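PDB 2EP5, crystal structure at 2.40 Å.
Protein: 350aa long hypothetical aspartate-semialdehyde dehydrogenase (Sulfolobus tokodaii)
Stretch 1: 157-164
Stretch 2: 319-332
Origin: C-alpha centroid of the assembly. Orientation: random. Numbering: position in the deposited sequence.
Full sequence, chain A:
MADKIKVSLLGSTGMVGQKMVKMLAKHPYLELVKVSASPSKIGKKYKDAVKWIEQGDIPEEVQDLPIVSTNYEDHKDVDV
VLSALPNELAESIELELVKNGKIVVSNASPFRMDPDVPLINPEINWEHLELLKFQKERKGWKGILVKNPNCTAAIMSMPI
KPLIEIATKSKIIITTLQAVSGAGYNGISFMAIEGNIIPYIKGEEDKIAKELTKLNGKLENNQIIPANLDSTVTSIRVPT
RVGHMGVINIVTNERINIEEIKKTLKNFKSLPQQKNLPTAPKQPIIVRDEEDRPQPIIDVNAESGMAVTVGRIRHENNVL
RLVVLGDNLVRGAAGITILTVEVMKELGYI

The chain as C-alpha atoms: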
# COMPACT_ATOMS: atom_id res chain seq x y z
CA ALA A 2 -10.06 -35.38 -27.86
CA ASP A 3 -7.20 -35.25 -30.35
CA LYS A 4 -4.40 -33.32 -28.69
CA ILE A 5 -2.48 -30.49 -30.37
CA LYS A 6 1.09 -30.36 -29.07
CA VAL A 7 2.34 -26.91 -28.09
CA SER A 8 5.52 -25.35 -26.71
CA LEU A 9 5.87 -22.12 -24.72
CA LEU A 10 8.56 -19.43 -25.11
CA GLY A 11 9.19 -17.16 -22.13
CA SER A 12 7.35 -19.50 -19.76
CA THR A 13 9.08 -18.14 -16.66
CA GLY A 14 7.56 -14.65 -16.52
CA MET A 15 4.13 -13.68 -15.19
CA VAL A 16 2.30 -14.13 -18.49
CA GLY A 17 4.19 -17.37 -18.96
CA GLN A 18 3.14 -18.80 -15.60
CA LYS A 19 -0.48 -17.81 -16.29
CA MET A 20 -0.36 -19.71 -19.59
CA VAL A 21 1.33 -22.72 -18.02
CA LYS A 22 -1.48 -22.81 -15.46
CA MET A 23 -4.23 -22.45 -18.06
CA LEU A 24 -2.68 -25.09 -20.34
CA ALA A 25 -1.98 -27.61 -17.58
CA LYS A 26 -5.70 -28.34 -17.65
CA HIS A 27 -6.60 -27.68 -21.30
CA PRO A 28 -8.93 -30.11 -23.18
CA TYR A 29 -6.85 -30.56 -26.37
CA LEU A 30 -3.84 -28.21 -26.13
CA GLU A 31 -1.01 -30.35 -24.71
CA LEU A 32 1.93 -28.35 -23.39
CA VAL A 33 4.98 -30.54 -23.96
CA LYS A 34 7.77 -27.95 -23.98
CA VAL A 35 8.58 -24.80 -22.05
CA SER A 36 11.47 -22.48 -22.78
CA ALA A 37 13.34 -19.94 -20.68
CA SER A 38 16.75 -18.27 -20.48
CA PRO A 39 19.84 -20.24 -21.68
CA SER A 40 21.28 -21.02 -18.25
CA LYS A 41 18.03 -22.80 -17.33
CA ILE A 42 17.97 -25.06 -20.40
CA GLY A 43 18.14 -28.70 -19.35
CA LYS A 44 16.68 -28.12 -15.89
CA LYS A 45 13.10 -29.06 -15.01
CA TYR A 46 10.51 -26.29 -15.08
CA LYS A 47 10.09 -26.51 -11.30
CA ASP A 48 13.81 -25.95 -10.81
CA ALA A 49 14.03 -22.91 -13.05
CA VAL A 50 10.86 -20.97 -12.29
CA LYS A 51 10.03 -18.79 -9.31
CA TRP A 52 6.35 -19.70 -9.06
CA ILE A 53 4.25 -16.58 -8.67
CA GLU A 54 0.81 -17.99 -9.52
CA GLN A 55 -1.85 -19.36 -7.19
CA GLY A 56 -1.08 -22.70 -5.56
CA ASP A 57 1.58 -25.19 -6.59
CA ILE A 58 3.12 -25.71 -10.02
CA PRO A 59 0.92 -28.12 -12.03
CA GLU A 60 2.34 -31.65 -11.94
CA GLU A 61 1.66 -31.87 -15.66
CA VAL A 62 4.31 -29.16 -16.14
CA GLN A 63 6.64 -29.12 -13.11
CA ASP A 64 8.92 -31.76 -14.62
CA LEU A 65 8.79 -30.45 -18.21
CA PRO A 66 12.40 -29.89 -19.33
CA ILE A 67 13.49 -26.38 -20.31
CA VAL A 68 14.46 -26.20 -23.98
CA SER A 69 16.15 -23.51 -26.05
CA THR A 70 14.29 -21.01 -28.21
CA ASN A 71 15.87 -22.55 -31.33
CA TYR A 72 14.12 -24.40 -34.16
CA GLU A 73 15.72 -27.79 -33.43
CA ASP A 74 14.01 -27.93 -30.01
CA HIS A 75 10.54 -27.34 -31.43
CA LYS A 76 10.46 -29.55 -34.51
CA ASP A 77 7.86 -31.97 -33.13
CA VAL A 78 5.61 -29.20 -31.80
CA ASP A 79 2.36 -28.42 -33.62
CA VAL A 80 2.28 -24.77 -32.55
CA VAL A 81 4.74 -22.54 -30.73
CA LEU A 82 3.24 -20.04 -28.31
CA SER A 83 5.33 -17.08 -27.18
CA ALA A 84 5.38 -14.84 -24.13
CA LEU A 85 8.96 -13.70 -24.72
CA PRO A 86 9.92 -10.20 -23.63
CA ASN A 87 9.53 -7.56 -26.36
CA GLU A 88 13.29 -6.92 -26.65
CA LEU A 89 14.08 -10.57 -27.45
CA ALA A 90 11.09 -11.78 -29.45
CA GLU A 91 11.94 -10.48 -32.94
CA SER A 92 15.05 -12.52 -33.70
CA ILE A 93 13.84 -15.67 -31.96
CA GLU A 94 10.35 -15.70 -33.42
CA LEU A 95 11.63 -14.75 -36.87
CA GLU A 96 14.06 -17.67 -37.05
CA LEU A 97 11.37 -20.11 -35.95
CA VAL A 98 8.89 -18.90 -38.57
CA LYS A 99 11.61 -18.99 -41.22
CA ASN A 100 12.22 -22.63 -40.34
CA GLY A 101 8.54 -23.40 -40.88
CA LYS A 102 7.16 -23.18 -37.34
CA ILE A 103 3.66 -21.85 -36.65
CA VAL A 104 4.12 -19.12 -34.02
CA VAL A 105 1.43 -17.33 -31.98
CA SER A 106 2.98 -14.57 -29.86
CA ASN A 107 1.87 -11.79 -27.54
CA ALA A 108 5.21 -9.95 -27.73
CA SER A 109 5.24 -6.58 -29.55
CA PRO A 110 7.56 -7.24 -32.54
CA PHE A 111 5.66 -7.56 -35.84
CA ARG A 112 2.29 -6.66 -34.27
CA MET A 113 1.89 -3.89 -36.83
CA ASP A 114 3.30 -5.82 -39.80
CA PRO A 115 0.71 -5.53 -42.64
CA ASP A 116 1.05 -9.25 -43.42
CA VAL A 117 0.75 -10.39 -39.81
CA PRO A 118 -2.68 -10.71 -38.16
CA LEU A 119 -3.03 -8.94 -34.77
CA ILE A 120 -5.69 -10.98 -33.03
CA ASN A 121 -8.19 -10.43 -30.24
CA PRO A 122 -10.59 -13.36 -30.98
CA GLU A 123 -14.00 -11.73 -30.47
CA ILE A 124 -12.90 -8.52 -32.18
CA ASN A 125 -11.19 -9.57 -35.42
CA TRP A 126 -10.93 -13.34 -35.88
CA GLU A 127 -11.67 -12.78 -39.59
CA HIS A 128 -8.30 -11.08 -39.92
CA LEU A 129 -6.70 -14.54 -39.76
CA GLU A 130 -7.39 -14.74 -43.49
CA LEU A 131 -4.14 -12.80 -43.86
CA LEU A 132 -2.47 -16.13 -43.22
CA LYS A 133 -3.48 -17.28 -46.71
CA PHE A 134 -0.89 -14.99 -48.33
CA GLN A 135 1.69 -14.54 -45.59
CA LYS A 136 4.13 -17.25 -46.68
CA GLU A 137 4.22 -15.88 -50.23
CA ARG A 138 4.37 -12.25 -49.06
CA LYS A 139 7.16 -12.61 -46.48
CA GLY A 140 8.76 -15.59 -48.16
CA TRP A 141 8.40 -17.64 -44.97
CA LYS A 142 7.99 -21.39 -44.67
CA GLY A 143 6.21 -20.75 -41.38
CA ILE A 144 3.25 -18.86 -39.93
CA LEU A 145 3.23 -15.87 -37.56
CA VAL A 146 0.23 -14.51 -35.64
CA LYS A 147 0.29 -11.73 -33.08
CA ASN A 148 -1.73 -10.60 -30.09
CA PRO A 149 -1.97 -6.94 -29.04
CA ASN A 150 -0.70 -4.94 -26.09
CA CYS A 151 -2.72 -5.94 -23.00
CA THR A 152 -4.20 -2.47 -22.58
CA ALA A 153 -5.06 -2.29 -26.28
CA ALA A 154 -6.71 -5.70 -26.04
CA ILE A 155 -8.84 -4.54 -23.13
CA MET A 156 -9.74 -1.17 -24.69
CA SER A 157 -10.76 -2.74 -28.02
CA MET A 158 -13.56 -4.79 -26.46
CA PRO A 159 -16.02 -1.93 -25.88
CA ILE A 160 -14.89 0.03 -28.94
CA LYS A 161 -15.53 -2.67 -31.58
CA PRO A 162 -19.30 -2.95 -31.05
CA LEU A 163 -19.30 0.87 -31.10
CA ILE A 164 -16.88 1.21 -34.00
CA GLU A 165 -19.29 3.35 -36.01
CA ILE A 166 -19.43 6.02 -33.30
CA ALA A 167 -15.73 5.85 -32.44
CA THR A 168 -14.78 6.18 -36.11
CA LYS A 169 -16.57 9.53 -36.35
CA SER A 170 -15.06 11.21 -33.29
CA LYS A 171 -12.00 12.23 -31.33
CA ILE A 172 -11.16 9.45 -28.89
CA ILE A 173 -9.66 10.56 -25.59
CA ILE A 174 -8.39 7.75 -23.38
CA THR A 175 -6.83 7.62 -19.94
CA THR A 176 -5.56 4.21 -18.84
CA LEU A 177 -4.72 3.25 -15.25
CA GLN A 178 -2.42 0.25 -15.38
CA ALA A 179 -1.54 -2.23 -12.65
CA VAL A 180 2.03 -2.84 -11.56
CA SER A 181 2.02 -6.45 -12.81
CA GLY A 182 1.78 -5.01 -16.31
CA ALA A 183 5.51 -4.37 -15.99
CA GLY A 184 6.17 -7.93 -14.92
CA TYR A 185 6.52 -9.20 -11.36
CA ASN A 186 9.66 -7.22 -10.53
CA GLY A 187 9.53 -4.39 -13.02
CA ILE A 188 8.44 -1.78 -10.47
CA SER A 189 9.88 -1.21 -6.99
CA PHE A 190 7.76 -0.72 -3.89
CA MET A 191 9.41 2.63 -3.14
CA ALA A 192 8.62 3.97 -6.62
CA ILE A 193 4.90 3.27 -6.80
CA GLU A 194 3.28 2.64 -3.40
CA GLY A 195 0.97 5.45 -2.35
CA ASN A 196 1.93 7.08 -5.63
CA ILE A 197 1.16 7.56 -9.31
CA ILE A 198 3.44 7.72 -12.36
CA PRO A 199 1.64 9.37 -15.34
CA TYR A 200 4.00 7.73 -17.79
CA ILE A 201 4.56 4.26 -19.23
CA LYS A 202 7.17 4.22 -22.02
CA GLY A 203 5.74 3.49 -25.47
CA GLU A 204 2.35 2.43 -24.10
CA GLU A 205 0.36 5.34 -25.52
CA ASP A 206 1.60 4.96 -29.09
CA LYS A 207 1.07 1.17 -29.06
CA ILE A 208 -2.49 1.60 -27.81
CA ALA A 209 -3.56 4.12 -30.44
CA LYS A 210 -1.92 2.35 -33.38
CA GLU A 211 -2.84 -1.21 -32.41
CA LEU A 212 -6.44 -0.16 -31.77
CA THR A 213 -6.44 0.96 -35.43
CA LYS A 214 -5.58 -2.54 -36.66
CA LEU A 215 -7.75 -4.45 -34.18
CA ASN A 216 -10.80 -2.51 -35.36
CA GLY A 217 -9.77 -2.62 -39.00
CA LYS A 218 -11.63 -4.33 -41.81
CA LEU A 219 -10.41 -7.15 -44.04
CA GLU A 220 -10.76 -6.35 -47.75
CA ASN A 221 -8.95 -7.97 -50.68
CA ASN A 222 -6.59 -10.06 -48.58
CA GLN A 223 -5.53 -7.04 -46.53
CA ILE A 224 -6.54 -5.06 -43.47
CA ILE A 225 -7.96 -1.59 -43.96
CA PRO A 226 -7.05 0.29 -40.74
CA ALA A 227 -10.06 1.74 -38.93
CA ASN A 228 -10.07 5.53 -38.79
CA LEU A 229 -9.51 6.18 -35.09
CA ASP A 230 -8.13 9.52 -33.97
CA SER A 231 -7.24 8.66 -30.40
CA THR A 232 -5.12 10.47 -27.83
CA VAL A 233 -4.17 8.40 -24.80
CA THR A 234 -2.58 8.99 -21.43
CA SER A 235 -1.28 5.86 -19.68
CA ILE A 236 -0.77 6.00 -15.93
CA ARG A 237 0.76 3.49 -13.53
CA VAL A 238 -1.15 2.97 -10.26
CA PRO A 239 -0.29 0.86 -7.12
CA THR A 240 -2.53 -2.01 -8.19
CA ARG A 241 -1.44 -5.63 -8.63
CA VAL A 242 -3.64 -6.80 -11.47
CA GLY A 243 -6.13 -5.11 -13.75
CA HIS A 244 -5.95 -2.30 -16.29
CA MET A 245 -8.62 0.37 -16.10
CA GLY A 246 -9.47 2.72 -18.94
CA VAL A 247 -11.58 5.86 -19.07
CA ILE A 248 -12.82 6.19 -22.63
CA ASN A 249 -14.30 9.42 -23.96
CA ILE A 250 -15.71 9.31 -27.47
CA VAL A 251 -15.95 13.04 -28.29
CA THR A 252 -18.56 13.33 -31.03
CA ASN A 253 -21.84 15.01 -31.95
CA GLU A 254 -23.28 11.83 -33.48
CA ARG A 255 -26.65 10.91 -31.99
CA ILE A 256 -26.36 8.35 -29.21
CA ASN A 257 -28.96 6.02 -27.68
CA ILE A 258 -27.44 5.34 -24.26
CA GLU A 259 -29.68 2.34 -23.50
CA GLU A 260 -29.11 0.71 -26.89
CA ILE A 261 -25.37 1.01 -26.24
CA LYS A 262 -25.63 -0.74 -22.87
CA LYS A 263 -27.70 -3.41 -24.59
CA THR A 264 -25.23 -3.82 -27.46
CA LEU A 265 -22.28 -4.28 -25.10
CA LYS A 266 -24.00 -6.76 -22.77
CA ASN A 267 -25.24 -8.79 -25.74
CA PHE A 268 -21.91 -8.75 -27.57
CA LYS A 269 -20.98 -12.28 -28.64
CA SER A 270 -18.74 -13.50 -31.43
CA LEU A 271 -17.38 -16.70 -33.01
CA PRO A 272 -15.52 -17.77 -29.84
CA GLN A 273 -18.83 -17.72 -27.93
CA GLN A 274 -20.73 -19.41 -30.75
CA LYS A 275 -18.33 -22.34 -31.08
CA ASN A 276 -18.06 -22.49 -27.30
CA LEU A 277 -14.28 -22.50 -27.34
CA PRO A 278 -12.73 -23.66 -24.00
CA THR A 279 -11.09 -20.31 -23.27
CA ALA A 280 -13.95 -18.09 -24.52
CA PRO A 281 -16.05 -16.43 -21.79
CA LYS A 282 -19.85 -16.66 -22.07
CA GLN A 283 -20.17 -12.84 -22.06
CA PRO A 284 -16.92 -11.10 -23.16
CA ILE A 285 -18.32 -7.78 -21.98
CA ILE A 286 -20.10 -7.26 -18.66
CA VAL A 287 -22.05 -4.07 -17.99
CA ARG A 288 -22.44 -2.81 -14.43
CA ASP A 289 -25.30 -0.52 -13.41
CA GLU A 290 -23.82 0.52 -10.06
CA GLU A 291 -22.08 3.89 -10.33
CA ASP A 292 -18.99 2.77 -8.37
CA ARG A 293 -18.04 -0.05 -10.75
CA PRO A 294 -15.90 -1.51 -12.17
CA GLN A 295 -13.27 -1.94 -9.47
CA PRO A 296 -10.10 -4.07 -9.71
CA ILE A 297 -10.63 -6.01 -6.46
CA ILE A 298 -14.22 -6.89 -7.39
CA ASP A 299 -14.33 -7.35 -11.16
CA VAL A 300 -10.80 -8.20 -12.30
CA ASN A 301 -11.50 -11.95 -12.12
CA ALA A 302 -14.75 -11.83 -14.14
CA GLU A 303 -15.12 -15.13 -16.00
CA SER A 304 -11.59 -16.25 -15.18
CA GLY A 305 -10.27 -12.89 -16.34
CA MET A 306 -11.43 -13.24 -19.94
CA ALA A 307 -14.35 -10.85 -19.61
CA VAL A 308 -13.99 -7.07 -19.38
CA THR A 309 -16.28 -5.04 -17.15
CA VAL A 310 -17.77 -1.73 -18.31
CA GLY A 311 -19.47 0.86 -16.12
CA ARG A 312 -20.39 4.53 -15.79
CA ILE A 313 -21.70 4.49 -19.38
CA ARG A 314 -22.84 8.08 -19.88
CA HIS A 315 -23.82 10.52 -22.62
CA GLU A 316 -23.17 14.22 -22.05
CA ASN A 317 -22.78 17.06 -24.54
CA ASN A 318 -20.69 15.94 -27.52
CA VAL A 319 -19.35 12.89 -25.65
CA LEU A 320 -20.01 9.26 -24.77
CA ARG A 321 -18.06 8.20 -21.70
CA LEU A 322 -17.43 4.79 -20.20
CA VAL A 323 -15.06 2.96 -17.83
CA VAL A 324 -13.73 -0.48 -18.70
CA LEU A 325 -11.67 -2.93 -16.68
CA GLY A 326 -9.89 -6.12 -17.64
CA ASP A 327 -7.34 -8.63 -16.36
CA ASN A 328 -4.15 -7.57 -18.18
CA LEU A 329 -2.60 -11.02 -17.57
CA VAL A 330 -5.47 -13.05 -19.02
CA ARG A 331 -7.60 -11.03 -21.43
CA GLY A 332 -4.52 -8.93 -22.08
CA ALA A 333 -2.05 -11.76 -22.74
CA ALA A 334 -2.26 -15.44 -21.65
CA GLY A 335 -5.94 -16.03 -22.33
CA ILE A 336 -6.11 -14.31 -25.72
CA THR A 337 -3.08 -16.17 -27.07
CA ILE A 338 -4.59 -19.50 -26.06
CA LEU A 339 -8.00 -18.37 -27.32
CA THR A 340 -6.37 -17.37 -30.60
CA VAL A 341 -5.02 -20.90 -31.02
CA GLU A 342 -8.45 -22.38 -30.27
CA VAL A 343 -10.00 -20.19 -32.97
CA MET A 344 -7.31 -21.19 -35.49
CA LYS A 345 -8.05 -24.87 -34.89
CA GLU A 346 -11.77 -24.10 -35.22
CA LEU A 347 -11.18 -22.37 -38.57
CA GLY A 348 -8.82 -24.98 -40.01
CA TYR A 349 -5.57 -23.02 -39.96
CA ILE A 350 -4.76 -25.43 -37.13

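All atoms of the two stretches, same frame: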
# COMPACT_ATOMS: atom_id res chain seq x y z
N SER A 157 -10.07 -2.40 -26.78
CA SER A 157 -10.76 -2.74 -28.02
C SER A 157 -12.11 -3.40 -27.83
O SER A 157 -12.99 -3.27 -28.69
CB SER A 157 -9.87 -3.64 -28.89
OG SER A 157 -9.65 -4.90 -28.29
N MET A 158 -12.30 -4.10 -26.72
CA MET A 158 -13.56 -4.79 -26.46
C MET A 158 -14.80 -3.89 -26.56
O MET A 158 -15.72 -4.18 -27.32
CB MET A 158 -13.53 -5.47 -25.09
CG MET A 158 -12.42 -6.49 -24.94
SD MET A 158 -12.57 -7.84 -26.11
CE MET A 158 -13.67 -8.95 -25.22
N PRO A 159 -14.84 -2.79 -25.79
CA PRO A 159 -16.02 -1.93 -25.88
C PRO A 159 -16.11 -1.09 -27.15
O PRO A 159 -17.19 -0.74 -27.60
CB PRO A 159 -15.91 -1.08 -24.62
CG PRO A 159 -14.45 -0.92 -24.46
CD PRO A 159 -13.91 -2.30 -24.76
N ILE A 160 -14.95 -0.78 -27.73
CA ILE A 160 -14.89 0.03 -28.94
C ILE A 160 -15.44 -0.66 -30.19
O ILE A 160 -16.18 -0.05 -30.96
CB ILE A 160 -13.43 0.48 -29.20
CG1 ILE A 160 -13.02 1.50 -28.14
CG2 ILE A 160 -13.30 1.09 -30.59
CD1 ILE A 160 -11.58 1.94 -28.24
N LYS A 161 -15.07 -1.92 -30.41
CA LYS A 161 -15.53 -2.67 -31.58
C LYS A 161 -17.04 -2.58 -31.82
O LYS A 161 -17.48 -2.12 -32.87
CB LYS A 161 -15.11 -4.14 -31.47
CG LYS A 161 -15.62 -5.03 -32.60
CD LYS A 161 -14.98 -4.66 -33.93
CE LYS A 161 -15.51 -5.57 -35.04
NZ LYS A 161 -14.78 -5.36 -36.32
N PRO A 162 -17.85 -3.02 -30.84
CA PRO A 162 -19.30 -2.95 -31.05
C PRO A 162 -19.81 -1.51 -31.19
O PRO A 162 -20.99 -1.30 -31.48
CB PRO A 162 -19.86 -3.67 -29.82
CG PRO A 162 -18.80 -3.45 -28.78
CD PRO A 162 -17.53 -3.66 -29.55
N LEU A 163 -18.93 -0.54 -30.98
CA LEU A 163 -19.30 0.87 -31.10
C LEU A 163 -18.40 1.54 -32.14
O LEU A 163 -18.26 2.77 -32.18
CB LEU A 163 -19.13 1.58 -29.75
CG LEU A 163 -19.78 0.96 -28.51
CD1 LEU A 163 -19.63 1.92 -27.33
CD2 LEU A 163 -21.25 0.69 -28.78
N ILE A 164 -17.79 0.72 -32.98
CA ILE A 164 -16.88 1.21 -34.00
C ILE A 164 -17.44 2.32 -34.89
O ILE A 164 -16.70 3.20 -35.32
CB ILE A 164 -16.36 0.05 -34.89
CG1 ILE A 164 -15.30 0.57 -35.86
CG2 ILE A 164 -17.51 -0.59 -35.65
CD1 ILE A 164 -14.08 1.16 -35.17
N VAL A 319 -20.22 13.95 -26.15
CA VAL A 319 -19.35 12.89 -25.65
C VAL A 319 -20.02 11.69 -24.97
O VAL A 319 -20.94 11.83 -24.16
CB VAL A 319 -18.29 13.46 -24.66
CG1 VAL A 319 -18.98 14.04 -23.44
CG2 VAL A 319 -17.30 12.36 -24.26
N LEU A 320 -19.52 10.51 -25.33
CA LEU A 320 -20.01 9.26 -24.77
C LEU A 320 -18.87 8.77 -23.90
O LEU A 320 -17.77 8.51 -24.41
CB LEU A 320 -20.28 8.24 -25.87
CG LEU A 320 -21.06 6.96 -25.56
CD1 LEU A 320 -20.32 5.78 -26.19
CD2 LEU A 320 -21.23 6.74 -24.07
N ARG A 321 -19.10 8.67 -22.60
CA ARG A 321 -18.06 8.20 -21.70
C ARG A 321 -18.35 6.83 -21.12
O ARG A 321 -19.51 6.44 -20.97
CB ARG A 321 -17.84 9.17 -20.54
CG ARG A 321 -16.64 8.74 -19.68
CD ARG A 321 -16.80 9.11 -18.23
NE ARG A 321 -18.08 8.65 -17.68
CZ ARG A 321 -18.59 9.12 -16.54
NH1 ARG A 321 -17.92 10.03 -15.85
NH2 ARG A 321 -19.78 8.71 -16.12
N LEU A 322 -17.29 6.11 -20.79
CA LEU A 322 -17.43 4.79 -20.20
C LEU A 322 -16.11 4.35 -19.57
O LEU A 322 -15.04 4.80 -19.98
CB LEU A 322 -17.90 3.77 -21.25
CG LEU A 322 -17.04 3.42 -22.47
CD1 LEU A 322 -15.91 2.47 -22.06
CD2 LEU A 322 -17.90 2.75 -23.51
N VAL A 323 -16.22 3.50 -18.55
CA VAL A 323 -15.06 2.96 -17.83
C VAL A 323 -15.04 1.45 -18.03
O VAL A 323 -16.03 0.75 -17.81
CB VAL A 323 -15.14 3.27 -16.31
CG1 VAL A 323 -13.96 2.63 -15.59
CG2 VAL A 323 -15.15 4.79 -16.07
N VAL A 324 -13.89 0.94 -18.46
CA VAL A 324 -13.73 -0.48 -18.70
C VAL A 324 -12.57 -1.03 -17.88
O VAL A 324 -11.59 -0.33 -17.62
CB VAL A 324 -13.48 -0.76 -20.20
CG1 VAL A 324 -12.18 -0.08 -20.63
CG2 VAL A 324 -13.42 -2.26 -20.45
N LEU A 325 -12.69 -2.28 -17.47
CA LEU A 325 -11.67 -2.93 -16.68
C LEU A 325 -11.45 -4.34 -17.21
O LEU A 325 -12.40 -4.99 -17.64
CB LEU A 325 -12.11 -2.97 -15.21
CG LEU A 325 -11.17 -3.42 -14.07
CD1 LEU A 325 -11.54 -4.81 -13.60
CD2 LEU A 325 -9.72 -3.34 -14.50
N GLY A 326 -10.21 -4.79 -17.18
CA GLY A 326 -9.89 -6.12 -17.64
C GLY A 326 -8.63 -6.67 -16.99
O GLY A 326 -7.79 -5.90 -16.51
N ASP A 327 -8.51 -7.99 -16.94
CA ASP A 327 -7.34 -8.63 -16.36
C ASP A 327 -6.26 -8.55 -17.45
O ASP A 327 -6.38 -9.20 -18.49
CB ASP A 327 -7.66 -10.10 -16.04
CG ASP A 327 -6.54 -10.80 -15.30
OD1 ASP A 327 -5.36 -10.51 -15.57
OD2 ASP A 327 -6.86 -11.67 -14.45
N ASN A 328 -5.23 -7.74 -17.21
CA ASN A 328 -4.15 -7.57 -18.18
C ASN A 328 -3.32 -8.84 -18.41
O ASN A 328 -2.66 -8.98 -19.44
CB ASN A 328 -3.22 -6.44 -17.72
CG ASN A 328 -2.70 -6.67 -16.31
OD1 ASN A 328 -3.47 -6.69 -15.35
ND2 ASN A 328 -1.38 -6.86 -16.19
N LEU A 329 -3.36 -9.77 -17.45
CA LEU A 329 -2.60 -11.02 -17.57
C LEU A 329 -3.32 -12.09 -18.38
O LEU A 329 -2.68 -12.92 -19.04
CB LEU A 329 -2.30 -11.58 -16.18
CG LEU A 329 -1.43 -10.75 -15.23
CD1 LEU A 329 -1.21 -11.55 -13.95
CD2 LEU A 329 -0.09 -10.43 -15.89
N VAL A 330 -4.64 -12.07 -18.33
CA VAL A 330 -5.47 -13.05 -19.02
C VAL A 330 -6.00 -12.49 -20.34
O VAL A 330 -5.50 -12.81 -21.42
CB VAL A 330 -6.64 -13.49 -18.10
CG1 VAL A 330 -7.52 -14.51 -18.78
CG2 VAL A 330 -6.07 -14.06 -16.81
N ARG A 331 -7.02 -11.65 -20.25
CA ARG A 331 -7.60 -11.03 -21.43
C ARG A 331 -6.51 -10.29 -22.20
O ARG A 331 -6.50 -10.28 -23.43
CB ARG A 331 -8.66 -10.01 -21.02
CG ARG A 331 -9.41 -9.42 -22.20
CD ARG A 331 -10.40 -10.45 -22.70
NE ARG A 331 -10.43 -10.55 -24.15
CZ ARG A 331 -11.23 -11.38 -24.80
NH1 ARG A 331 -12.05 -12.18 -24.14
NH2 ARG A 331 -11.21 -11.41 -26.12
N GLY A 332 -5.58 -9.69 -21.46
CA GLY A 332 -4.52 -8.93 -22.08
C GLY A 332 -3.29 -9.67 -22.56
O GLY A 332 -2.42 -9.05 -23.15

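This is a small helix-on-strand contact, built from apolar side chains and one methionine laid over an arginine, with no hydrogen bond between the two stretches and 269 Å² buried in all. The strand 319-326 sets the first rule: alternation. Leu320, Leu322 and Val324 point their CA-to-CB bonds toward the helical segment, while Arg321, Val323 and Leu325 between them stay out of reach, so every second residue supplies the apolar face.

Across from that face, Pro159 and Leu163 do the work. Pro159 sits over the strand, its CA 7.7 Å from the CA of Val324, and its ring bridges two strand residues: CD lies 4.3 Å from Val324 CG2, and CB lies 4.4 Å from Leu322 CD1. Proline has no amide hydrogen to give to the preceding turn, and the helix kinks here; the same compact, puckered ring offers an apolar surface. Leu163, at the N-cap position just before the next helix, makes the second apolar contact; its CA is farther from the strand, 10.5 Å from Leu320 CA. A longer side chain spans that gap: Leu163 CD1 reaches Leu320 CD1 at 4.1 Å and Leu322 CD2 at 4.3 Å. Leu322 thus packs against both Pro159 and Leu163.

Beyond the strand, Met158 takes the m, m, m rotamer and places CE over one face of the Arg331 guanidinium, 3.5 Å from CZ. A flexible thioether suits this task, covering the flat group while NH1 and NH2 bond elsewhere in the structure. Arg331 NE is buried without a partner, a polar cost of the arrangement. The loop leading to Arg331 is braced by Asp327, whose OD1 accepts from Leu329 N at 2.8 Å and from Val330 N at 3.3 Å.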